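Local structure of sugar ABC transporter (Sugar-binding protein) (4YO7) at residues G242-L247 and V256-I261; G44-G49 and Q297-E302; L156-V161 and Q192-H197. The protein probably serves as the solute-binding component of a sugar ABC transporter, holding a myo-inositol molecule in the cleft between its two lobes. One frame throughout, in Å; residues are numbered along the deposited sequence.

Contact 1: residues G242-L247 and V256-I261; sequences GAILAL and VIVAGI. With MG (magnesium ion), chain C.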
loop_
_atom_site.group_PDB
_atom_site.type_symbol
_atom_site.label_atom_id
_atom_site.label_comp_id
_atom_site.label_asym_id
_atom_site.label_seq_id
_atom_site.Cartn_x
_atom_site.Cartn_y
_atom_site.Cartn_z
ATOM N N GLY A 242 -6.343 -14.769 -0.007
ATOM C CA GLY A 242 -6.915 -15.559 -1.081
ATOM C C GLY A 242 -6.171 -16.867 -1.299
ATOM O O GLY A 242 -6.775 -17.916 -1.492
ATOM N N ALA A 243 -4.844 -16.817 -1.259
ATOM C CA ALA A 243 -4.059 -18.037 -1.419
ATOM C C ALA A 243 -4.347 -19.032 -0.304
ATOM O O ALA A 243 -4.445 -20.244 -0.536
ATOM C CB ALA A 243 -2.614 -17.710 -1.452
ATOM N N ILE A 244 -4.503 -18.513 0.902
ATOM C CA ILE A 244 -4.831 -19.340 2.058
ATOM C C ILE A 244 -6.148 -20.080 1.841
ATOM O O ILE A 244 -6.240 -21.273 2.126
ATOM C CB ILE A 244 -4.890 -18.468 3.353
ATOM C CG1 ILE A 244 -3.465 -18.125 3.794
ATOM C CG2 ILE A 244 -5.660 -19.173 4.479
ATOM C CD1 ILE A 244 -3.348 -16.984 4.761
ATOM N N LEU A 245 -7.163 -19.384 1.330
ATOM C CA LEU A 245 -8.442 -20.030 1.048
ATOM C C LEU A 245 -8.269 -21.190 0.081
ATOM O O LEU A 245 -8.898 -22.248 0.234
ATOM C CB LEU A 245 -9.439 -19.031 0.478
ATOM C CG LEU A 245 -9.954 -17.948 1.423
ATOM C CD1 LEU A 245 -10.727 -16.891 0.667
ATOM C CD2 LEU A 245 -10.817 -18.572 2.494
ATOM N N ALA A 246 -7.428 -21.004 -0.929
ATOM C CA ALA A 246 -7.221 -22.062 -1.900
ATOM C C ALA A 246 -6.435 -23.223 -1.296
ATOM O O ALA A 246 -6.745 -24.388 -1.552
ATOM C CB ALA A 246 -6.515 -21.524 -3.125
ATOM N N LEU A 247 -5.404 -22.906 -0.524
ATOM C CA LEU A 247 -4.582 -23.933 0.103
ATOM C C LEU A 247 -5.437 -24.712 1.101
ATOM O O LEU A 247 -5.382 -25.940 1.143
ATOM C CB LEU A 247 -3.365 -23.314 0.791
ATOM C CG LEU A 247 -2.266 -22.765 -0.137
ATOM C CD1 LEU A 247 -1.413 -21.727 0.587
ATOM C CD2 LEU A 247 -1.449 -23.951 -0.676
ATOM N N VAL A 256 2.889 -25.206 3.262
ATOM C CA VAL A 256 3.333 -24.026 2.538
ATOM C C VAL A 256 3.397 -22.840 3.495
ATOM O O VAL A 256 2.481 -22.638 4.274
ATOM C CB VAL A 256 2.373 -23.714 1.344
ATOM C CG1 VAL A 256 2.796 -22.518 0.598
ATOM C CG2 VAL A 256 2.357 -24.876 0.383
ATOM N N ILE A 257 4.494 -22.083 3.449
ATOM C CA ILE A 257 4.600 -20.831 4.187
ATOM C C ILE A 257 3.863 -19.755 3.369
ATOM O O ILE A 257 4.037 -19.685 2.159
ATOM C CB ILE A 257 6.091 -20.453 4.418
ATOM C CG1 ILE A 257 6.736 -21.464 5.375
ATOM C CG2 ILE A 257 6.239 -19.023 4.963
ATOM C CD1 ILE A 257 8.209 -21.240 5.601
ATOM N N VAL A 258 3.020 -18.951 4.020
ATOM C CA VAL A 258 2.312 -17.852 3.350
ATOM C C VAL A 258 2.708 -16.526 3.982
ATOM O O VAL A 258 2.737 -16.384 5.205
ATOM C CB VAL A 258 0.776 -18.027 3.427
ATOM C CG1 VAL A 258 0.051 -16.946 2.623
ATOM C CG2 VAL A 258 0.386 -19.413 2.921
ATOM N N ALA A 259 2.992 -15.561 3.124
ATOM C CA ALA A 259 3.392 -14.223 3.551
ATOM C C ALA A 259 2.618 -13.143 2.806
ATOM O O ALA A 259 2.372 -13.251 1.597
ATOM C CB ALA A 259 4.888 -14.050 3.353
ATOM N N GLY A 260 2.282 -12.071 3.539
ATOM C CA GLY A 260 1.663 -10.880 2.974
ATOM C C GLY A 260 2.345 -9.608 3.447
ATOM O O GLY A 260 3.384 -9.666 4.119
ATOM N N ILE A 261 1.766 -8.468 3.066
ATOM C CA ILE A 261 2.200 -7.137 3.504
ATOM C C ILE A 261 0.955 -6.308 3.743
ATOM O O ILE A 261 0.027 -6.380 2.944
ATOM C CB ILE A 261 3.131 -6.435 2.444
ATOM C CG1 ILE A 261 4.479 -7.182 2.374
ATOM C CG2 ILE A 261 3.349 -4.942 2.759
ATOM C CD1 ILE A 261 5.363 -6.809 1.205
HETATM MG MG MG C . 1.246 -22.827 6.195
HETATM O O HOH W 1 0.648 -20.865 6.589
HETATM O O HOH W 2 2.873 -22.931 7.523
HETATM O O HOH W 3 0.344 -23.151 8.049
#
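Val258 turns both of its methyls to the helix that carries Ile244 and Leu247: CG1 lies opposite the backbone N across the CA–CB bond (chi1 -175°), which sets CG2 opposite the carbonyl carbon. This is the inside of a beta-alpha-beta crossover, in which helix 237-249 links strand 231-234 to its parallel neighbour 257-259, in a lobe of the type I periplasmic binding protein fold. Residues alternate along the strand, with Ile257 and Ala259 facing the other side of the sheet. Val258, and Val256 just ahead of the strand, face the helix, and valine suits such places because its branched CB favours the extended backbone while presenting two methyls. One turn of helix, from Ile244 to Leu247, supplies the matching surface. CG1 of Ile244 meets Val258 CG1 at 3.9 Å, and its CD1 continues beside the same methyl. The side chain of Leu247 runs antiparallel past Val258, with CD1 3.7 Å from Val258 CG2, whereas its other methyl, CD2, lies 4.1 Å from CG2 of Val256, the two side chains crossing nearly at right angles. In place of Val258, a serine, with one gamma atom instead of two methyls, would probably open a gap beside Ile244 or Leu247 and set a hydroxyl among buried hydrocarbon. On its outer edge strand 257-259 is held by Asp277, whose OD2 accepts a hydrogen bond from Val258 N. Val256 also serves a metal through its main chain: a magnesium ion takes Val256 O at 2.3 Å, together with Leu253 O and three waters, each 2.1 Å away.

Contact 2: residues G44-G49 and Q297-E302; sequences GQKVIG and QAANGE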
loop_
_atom_site.group_PDB
_atom_site.type_symbol
_atom_site.label_atom_id
_atom_site.label_comp_id
_atom_site.label_asym_id
_atom_site.label_seq_id
_atom_site.Cartn_x
_atom_site.Cartn_y
_atom_site.Cartn_z
ATOM N N GLY A 44 -11.069 33.603 4.853
ATOM C CA GLY A 44 -11.921 32.649 4.168
ATOM C C GLY A 44 -11.686 31.252 4.714
ATOM O O GLY A 44 -10.566 30.939 5.127
ATOM N N GLN A 45 -12.734 30.429 4.767
ATOM C CA GLN A 45 -12.555 29.000 5.011
ATOM C C GLN A 45 -11.581 28.469 3.986
ATOM O O GLN A 45 -11.648 28.837 2.820
ATOM C CB GLN A 45 -13.869 28.228 4.891
ATOM C CG GLN A 45 -14.805 28.400 6.018
ATOM C CD GLN A 45 -14.286 27.761 7.275
ATOM O OE1 GLN A 45 -13.746 28.443 8.134
ATOM N NE2 GLN A 45 -14.450 26.438 7.395
ATOM N N LYS A 46 -10.666 27.618 4.432
ATOM C CA LYS A 46 -9.723 26.970 3.529
ATOM C C LYS A 46 -10.296 25.625 3.079
ATOM O O LYS A 46 -11.199 25.104 3.691
ATOM C CB LYS A 46 -8.368 26.802 4.200
ATOM C CG LYS A 46 -7.597 28.120 4.247
ATOM C CD LYS A 46 -6.227 27.968 4.799
ATOM C CE LYS A 46 -5.691 29.303 5.312
ATOM N NZ LYS A 46 -5.682 30.322 4.255
ATOM N N VAL A 47 -9.800 25.122 1.956
ATOM C CA VAL A 47 -10.349 23.912 1.359
ATOM C C VAL A 47 -9.205 23.020 0.956
ATOM O O VAL A 47 -8.266 23.474 0.324
ATOM C CB VAL A 47 -11.219 24.219 0.111
ATOM C CG1 VAL A 47 -11.840 22.940 -0.462
ATOM C CG2 VAL A 47 -12.323 25.222 0.465
ATOM N N ILE A 48 -9.314 21.742 1.288
ATOM C CA ILE A 48 -8.379 20.743 0.811
ATOM C C ILE A 48 -9.130 19.719 -0.020
ATOM O O ILE A 48 -10.132 19.181 0.428
ATOM C CB ILE A 48 -7.632 20.075 1.967
ATOM C CG1 ILE A 48 -6.663 21.089 2.579
ATOM C CG2 ILE A 48 -6.850 18.841 1.498
ATOM C CD1 ILE A 48 -5.985 20.646 3.864
ATOM N N GLY A 49 -8.613 19.452 -1.222
ATOM C CA GLY A 49 -9.193 18.445 -2.093
ATOM C C GLY A 49 -8.384 17.164 -1.991
ATOM O O GLY A 49 -7.183 17.206 -2.082
ATOM N N GLN A 297 -0.727 22.186 6.878
ATOM C CA GLN A 297 0.420 23.055 7.023
ATOM C C GLN A 297 0.714 23.785 5.726
ATOM O O GLN A 297 1.031 24.971 5.746
ATOM C CB GLN A 297 1.669 22.274 7.454
ATOM C CG GLN A 297 1.638 21.756 8.861
ATOM C CD GLN A 297 2.857 20.895 9.172
ATOM O OE1 GLN A 297 3.327 20.138 8.325
ATOM N NE2 GLN A 297 3.384 21.025 10.382
ATOM N N ALA A 298 0.655 23.075 4.611
ATOM C CA ALA A 298 0.990 23.659 3.306
ATOM C C ALA A 298 -0.076 24.681 2.899
ATOM O O ALA A 298 0.228 25.778 2.407
ATOM C CB ALA A 298 1.097 22.574 2.255
ATOM N N ALA A 299 -1.324 24.335 3.172
ATOM C CA ALA A 299 -2.458 25.235 2.943
ATOM C C ALA A 299 -2.324 26.542 3.739
ATOM O O ALA A 299 -2.769 27.625 3.298
ATOM C CB ALA A 299 -3.751 24.549 3.306
ATOM N N ASN A 300 -1.729 26.445 4.919
ATOM C CA ASN A 300 -1.525 27.598 5.777
ATOM C C ASN A 300 -0.274 28.394 5.449
ATOM O O ASN A 300 0.051 29.348 6.139
ATOM C CB ASN A 300 -1.479 27.151 7.227
ATOM C CG ASN A 300 -2.864 26.901 7.802
ATOM O OD1 ASN A 300 -3.864 27.421 7.301
ATOM N ND2 ASN A 300 -2.926 26.125 8.873
ATOM N N GLY A 301 0.412 27.996 4.390
ATOM C CA GLY A 301 1.539 28.752 3.877
ATOM C C GLY A 301 2.912 28.350 4.388
ATOM O O GLY A 301 3.890 29.051 4.127
ATOM N N GLU A 302 2.994 27.240 5.114
ATOM C CA GLU A 302 4.256 26.739 5.642
ATOM C C GLU A 302 4.912 25.789 4.653
ATOM O O GLU A 302 4.212 25.058 3.951
ATOM C CB GLU A 302 4.038 25.994 6.964
ATOM C CG GLU A 302 3.387 26.830 8.053
ATOM C CD GLU A 302 3.128 26.031 9.324
ATOM O OE1 GLU A 302 3.946 25.143 9.646
ATOM O OE2 GLU A 302 2.103 26.287 9.996
#
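Lys46 reaches from the first strand of the chain across to Ala299 and Asn300 at the end of helix 284-299. Its CB heads for the helix, and with chi1 at -76° CG stands beside the backbone N; these two carbons mainly span the gap. CD is the first to arrive, 3.8 Å from the carbonyl Ala299 O and 4.5 Å from the small CB of Ala299, whose size lets the aliphatic chain pass close by. Next comes CE, 3.3 Å from Asn300 OD1, which also lies 3.5 Å from CD, the two side chains crossing at a slant. The chain then bends at chi4 (-58°), and NZ ends 4.1 Å from Ala299 O, too far for a hydrogen bond, though its positive charge would probably be favoured near the carbonyl end of a helix. Lysine fits this edge because its hydrocarbon part can pack, here also on Phe76, while its ammonium group can stay near the surface. The helix itself is closed by Gly301, whose phi of 93° suits glycine, since a CB there would press on the preceding carbonyl oxygen. Gly301 N bonds to Ala298 O at 3.0 Å and Glu302 N to Gln297 O at 3.1 Å. Those two bonds define a Schellman motif, which ends a helix packed against strand 46-52 of the six-stranded parallel sheet, in the N-terminal alpha/beta lobe.

Contact 3: residues L156-V161 and Q192-H197; sequences LQMEEV and QIIEEH. With NA (sodium ion), chain G.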
loop_
_atom_site.group_PDB
_atom_site.type_symbol
_atom_site.label_atom_id
_atom_site.label_comp_id
_atom_site.label_asym_id
_atom_site.label_seq_id
_atom_site.Cartn_x
_atom_site.Cartn_y
_atom_site.Cartn_z
ATOM N N LEU A 156 11.910 -7.057 4.203
ATOM C CA LEU A 156 11.568 -7.548 5.546
ATOM C C LEU A 156 10.803 -8.852 5.453
ATOM O O LEU A 156 11.091 -9.801 6.176
ATOM C CB LEU A 156 10.743 -6.514 6.311
ATOM C CG LEU A 156 11.472 -5.281 6.842
ATOM C CD1 LEU A 156 10.442 -4.244 7.312
ATOM C CD2 LEU A 156 12.452 -5.622 7.988
ATOM N N GLN A 157 9.826 -8.876 4.546
ATOM C CA GLN A 157 8.973 -10.029 4.332
ATOM C C GLN A 157 9.790 -11.253 3.951
ATOM O O GLN A 157 9.647 -12.324 4.532
ATOM C CB GLN A 157 7.953 -9.709 3.220
ATOM C CG GLN A 157 7.020 -10.816 2.896
ATOM C CD GLN A 157 6.200 -10.510 1.660
ATOM O OE1 GLN A 157 6.725 -9.995 0.654
ATOM N NE2 GLN A 157 4.909 -10.814 1.713
HETATM N N MSE A 158 10.645 -11.096 2.944
HETATM C CA MSE A 158 11.351 -12.240 2.404
HETATM C C MSE A 158 12.536 -12.642 3.269
HETATM O O MSE A 158 12.908 -13.812 3.302
HETATM C CB MSE A 158 11.805 -11.947 0.969
HETATM C CG MSE A 158 12.303 -13.135 0.217
HETATM SE SE MSE A 158 10.948 -14.521 -0.075
HETATM C CE MSE A 158 11.977 -16.078 0.416
ATOM N N GLU A 159 13.119 -11.703 4.001
ATOM C CA GLU A 159 14.115 -12.091 4.996
ATOM C C GLU A 159 13.536 -13.109 5.983
ATOM O O GLU A 159 14.180 -14.097 6.334
ATOM C CB GLU A 159 14.613 -10.875 5.765
ATOM C CG GLU A 159 15.676 -10.045 5.104
ATOM C CD GLU A 159 15.908 -8.754 5.879
ATOM O OE1 GLU A 159 15.528 -8.708 7.078
ATOM O OE2 GLU A 159 16.449 -7.791 5.291
ATOM N N GLU A 160 12.316 -12.863 6.438
ATOM C CA GLU A 160 11.725 -13.726 7.453
ATOM C C GLU A 160 11.327 -15.058 6.819
ATOM O O GLU A 160 11.548 -16.127 7.404
ATOM C CB GLU A 160 10.528 -13.033 8.115
ATOM C CG GLU A 160 9.875 -13.843 9.220
ATOM C CD GLU A 160 10.776 -14.115 10.411
ATOM O OE1 GLU A 160 11.828 -13.450 10.582
ATOM O OE2 GLU A 160 10.434 -15.034 11.185
ATOM N N VAL A 161 10.778 -15.020 5.605
ATOM C CA VAL A 161 10.414 -16.267 4.927
ATOM C C VAL A 161 11.660 -17.125 4.718
ATOM O O VAL A 161 11.633 -18.341 4.926
ATOM C CB VAL A 161 9.693 -15.994 3.562
ATOM C CG1 VAL A 161 9.521 -17.269 2.771
ATOM C CG2 VAL A 161 8.353 -15.336 3.794
ATOM N N GLN A 192 15.744 -9.626 -4.166
ATOM C CA GLN A 192 17.083 -9.318 -3.665
ATOM C C GLN A 192 17.465 -10.294 -2.562
ATOM O O GLN A 192 18.638 -10.698 -2.474
ATOM C CB GLN A 192 17.163 -7.876 -3.176
ATOM C CG GLN A 192 17.313 -6.882 -4.345
ATOM C CD GLN A 192 17.457 -5.437 -3.900
ATOM O OE1 GLN A 192 17.659 -5.155 -2.720
ATOM N NE2 GLN A 192 17.376 -4.511 -4.858
ATOM N N ILE A 193 16.491 -10.705 -1.748
ATOM C CA ILE A 193 16.761 -11.682 -0.694
ATOM C C ILE A 193 16.937 -13.053 -1.331
ATOM O O ILE A 193 17.810 -13.843 -0.947
ATOM C CB ILE A 193 15.633 -11.753 0.372
ATOM C CG1 ILE A 193 15.452 -10.414 1.104
ATOM C CG2 ILE A 193 15.892 -12.906 1.364
ATOM C CD1 ILE A 193 16.700 -9.861 1.793
ATOM N N ILE A 194 16.100 -13.361 -2.307
ATOM C CA ILE A 194 16.139 -14.672 -2.924
ATOM C C ILE A 194 17.491 -14.870 -3.612
ATOM O O ILE A 194 18.041 -15.968 -3.596
ATOM C CB ILE A 194 14.954 -14.846 -3.909
ATOM C CG1 ILE A 194 13.658 -15.021 -3.111
ATOM C CG2 ILE A 194 15.189 -16.049 -4.836
ATOM C CD1 ILE A 194 12.353 -14.815 -3.909
ATOM N N GLU A 195 18.035 -13.798 -4.188
ATOM C CA GLU A 195 19.305 -13.867 -4.920
ATOM C C GLU A 195 20.508 -14.024 -3.976
ATOM O O GLU A 195 21.593 -14.425 -4.407
ATOM C CB GLU A 195 19.470 -12.632 -5.803
ATOM C CG GLU A 195 18.565 -12.724 -7.047
ATOM C CD GLU A 195 18.349 -11.399 -7.762
ATOM O OE1 GLU A 195 19.062 -10.417 -7.456
ATOM O OE2 GLU A 195 17.451 -11.342 -8.635
ATOM N N GLU A 196 20.295 -13.732 -2.696
ATOM C CA GLU A 196 21.304 -13.929 -1.658
ATOM C C GLU A 196 21.475 -15.390 -1.235
ATOM O O GLU A 196 22.422 -15.697 -0.496
ATOM C CB GLU A 196 20.957 -13.101 -0.414
ATOM C CG GLU A 196 21.228 -11.610 -0.547
ATOM C CD GLU A 196 22.699 -11.303 -0.773
ATOM O OE1 GLU A 196 23.518 -11.630 0.112
ATOM O OE2 GLU A 196 23.035 -10.749 -1.840
ATOM N N HIS A 197 20.600 -16.287 -1.712
ATOM C CA HIS A 197 20.595 -17.678 -1.242
ATOM C C HIS A 197 20.406 -18.708 -2.350
ATOM O O HIS A 197 19.362 -18.777 -2.970
ATOM C CB HIS A 197 19.504 -17.855 -0.189
ATOM C CG HIS A 197 19.643 -16.927 0.978
ATOM N ND1 HIS A 197 20.582 -17.125 1.969
ATOM C CD2 HIS A 197 18.985 -15.787 1.302
ATOM C CE1 HIS A 197 20.493 -16.148 2.858
ATOM N NE2 HIS A 197 19.533 -15.322 2.480
HETATM NA NA NA G . 18.584 -17.846 -5.070
HETATM O O HOH W 4 20.890 -17.273 -5.365
HETATM O O HOH W 5 19.332 -19.682 -6.576
HETATM O O HOH W 6 17.821 -16.880 -7.078
#
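Met158, modelled as selenomethionine, and Ile193 slide past each other in opposite directions where helices 150-164 and 181-195 meet. CG of Met158 is 3.6 Å from CB of Ile193, the main carbon-to-carbon contact between them, and Ile193 CG2 is 3.7 Å from the backbone oxygen Met158 O, a sign of how near the two helices lie. Placing CG opposite the backbone N (chi1 -169°) carries the Met158 chain outward, and bends at chi2 (63°) and chi3 then bring the selenium and CE to Ile194, the two side chains crossing at about a right angle. There SE lies 4.1 Å from Ile194 CD1, and CE lies 4.0 Å from Ile194 CG1. A long, flexible, unbranched residue is well suited to this course, since it can serve two neighbours in turn. Ile193 uses its longer branch differently: chi2 of -56° folds CD1 toward Glu159, whose CG is 3.5 Å from it, these side chains also crossing nearly perpendicularly. Glu159 thus lends its aliphatic stem to the seam at the more exposed margin, where its carboxylate can remain near the surface. Deeper in, Met158 rests on Val233 and Ile171, and Ile194 on Ile171 and Ile173, residues of the sheet below. Ile194 has a second duty, its carbonyl O accepting a bond from His197 N and also binding a sodium ion at 2.5 Å. His197 O joins at 2.4 Å, and Leu200 O with three waters completes the six ligands. Two neighbouring helices lying on one face of a central parallel sheet, with apolar side chains filling the groove between them, are typical of the alpha/beta/alpha, Rossmann-like lobes of periplasmic binding proteins.

In the fold
Contacts 1 and 3 belong to one lobe, with centres about 17 Å apart, and both build on the four-stranded sheet. They meet on the face of strand 257-259 turned from its crossover helix: Ala259 CB lies 3.7 Å from Val161 CG2, and Gln157 NE2 approaches Gly260 O at 3.1 Å. Contact 2 sits in the other lobe, its centre about 44 Å from that of contact 1 and about 43 Å from that of contact 3. Myo-inositol lies between the lobes. Segment 256-261 leads directly into Asp262 of the pocket, while strand 46-52 leads toward Asp56, Phe58 and Leu59, which approach the ligand from the opposite lobe.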